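Local coordinates for protein major allergen Alt a 1 (Alternaria alternata, PDB 3V0R) that may bind plant thaumatin-like proteins and inhibit their beta-glucanase activity, and is a secreted fungal beta-barrel protein that forms a disulfide-linked homodimer, at residues S74-S77 with D78-G81. Residues are numbered along the deposited sequence; the frame is centred on the assembly and turned at random.
Sequences SFDS and DRSG
Arg79 lays its guanidinium against the carboxylate of Asp76, and the two side chains run side by side, pointing the same way. Asp76 OD2 sits over the centre of the guanidinium face, 3.3 Å from Arg79 CZ, with the two planes 66° apart; no N-H points at this oxygen, and the salt bridge probably rests on charge rather than on a directed hydrogen bond. Asp78 occupies the guanidinium edge through two hydrogen bonds of a salt bridge: Arg79 NH2 makes the straighter one, in plane, to the syn lone pair of Asp78 OD2 (3.1 Å), and Arg79 NE a tilted one to Asp78 OD1 (2.9 Å). A bend at chi3 (74°) brings the arginine chain back over Asp76 CB. Beneath the charges, the hairpin joining strands 72-76 and 81-87 closes through a G1 beta bulge, in which Ser80 and Gly81 both face Asp76. Asp76 N donates to Gly81 O (2.8 Å), while Asp76 O accepts from Gly81 N and Arg79 N on opposite faces of its carbonyl plane. Gly81 N lies over one face of the Phe75 ring, offset toward the rim, and Ser80 CA approaches Phe75 CZ obliquely at 3.6 Å. Ser77 OG is hydrogen-bonded to Asp59 OD1. Holding two carboxylates, Arg79 probably offsets their repulsion and helps both stay ionised.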
loop_
_atom_site.group_PDB
_atom_site.type_symbol
_atom_site.label_atom_id
_atom_site.label_comp_id
_atom_site.label_asym_id
_atom_site.label_seq_id
_atom_site.Cartn_x
_atom_site.Cartn_y
_atom_site.Cartn_z
ATOM N N SER A 74 17.450 -3.697 -9.148
ATOM C CA SER A 74 18.136 -2.614 -9.767
ATOM C C SER A 74 17.904 -2.682 -11.274
ATOM O O SER A 74 17.597 -3.749 -11.784
ATOM C CB SER A 74 19.637 -2.768 -9.446
ATOM O OG SER A 74 20.388 -1.653 -9.878
ATOM N N PHE A 75 18.013 -1.571 -11.981
ATOM C CA PHE A 75 17.741 -1.531 -13.416
ATOM C C PHE A 75 18.850 -0.789 -14.090
ATOM O O PHE A 75 19.331 0.244 -13.570
ATOM C CB PHE A 75 16.368 -0.866 -13.674
ATOM C CG PHE A 75 15.710 -1.244 -14.969
ATOM C CD1 PHE A 75 15.255 -2.542 -15.176
ATOM C CD2 PHE A 75 15.514 -0.327 -15.944
ATOM C CE1 PHE A 75 14.679 -2.904 -16.397
ATOM C CE2 PHE A 75 14.931 -0.668 -17.172
ATOM C CZ PHE A 75 14.527 -1.968 -17.395
ATOM N N ASP A 76 19.280 -1.260 -15.277
ATOM C CA ASP A 76 20.160 -0.509 -16.160
ATOM C C ASP A 76 19.315 -0.108 -17.338
ATOM O O ASP A 76 19.049 -0.905 -18.198
ATOM C CB ASP A 76 21.324 -1.410 -16.622
ATOM C CG ASP A 76 22.436 -1.537 -15.562
ATOM O OD1 ASP A 76 22.417 -0.863 -14.512
ATOM O OD2 ASP A 76 23.379 -2.308 -15.801
ATOM N N SER A 77 18.921 1.153 -17.413
ATOM C CA SER A 77 18.002 1.541 -18.445
ATOM C C SER A 77 18.639 1.512 -19.820
ATOM O O SER A 77 17.922 1.294 -20.776
ATOM C CB SER A 77 17.382 2.926 -18.182
ATOM O OG SER A 77 18.429 3.892 -18.098
ATOM N N ASP A 78 19.972 1.642 -19.926
ATOM C CA ASP A 78 20.616 1.597 -21.238
ATOM C C ASP A 78 20.425 0.234 -21.976
ATOM O O ASP A 78 20.481 0.195 -23.179
ATOM C CB ASP A 78 22.153 1.892 -21.117
ATOM C CG ASP A 78 22.941 0.791 -20.277
ATOM O OD1 ASP A 78 22.346 -0.027 -19.616
ATOM O OD2 ASP A 78 24.181 0.757 -20.310
ATOM N N ARG A 79 20.183 -0.845 -21.260
ATOM C CA ARG A 79 20.110 -2.176 -21.857
ATOM C C ARG A 79 18.822 -2.895 -21.444
ATOM O O ARG A 79 18.676 -4.096 -21.681
ATOM C CB ARG A 79 21.332 -2.964 -21.421
ATOM C CG ARG A 79 21.329 -3.266 -19.930
ATOM C CD ARG A 79 22.681 -3.732 -19.393
ATOM N NE ARG A 79 23.592 -2.623 -19.311
ATOM C CZ ARG A 79 24.811 -2.651 -18.755
ATOM N NH1 ARG A 79 25.325 -3.755 -18.220
ATOM N NH2 ARG A 79 25.559 -1.535 -18.751
ATOM N N SER A 80 17.892 -2.167 -20.814
ATOM C CA SER A 80 16.697 -2.752 -20.220
ATOM C C SER A 80 17.043 -3.939 -19.373
ATOM O O SER A 80 16.359 -4.964 -19.417
ATOM C CB SER A 80 15.698 -3.153 -21.316
ATOM O OG SER A 80 15.225 -1.977 -21.955
ATOM N N GLY A 81 18.073 -3.816 -18.551
ATOM C CA GLY A 81 18.537 -4.926 -17.792
ATOM C C GLY A 81 18.105 -4.889 -16.352
ATOM O O GLY A 81 18.277 -3.893 -15.686
HETATM O O HOH W 1 14.701 0.439 -20.498
#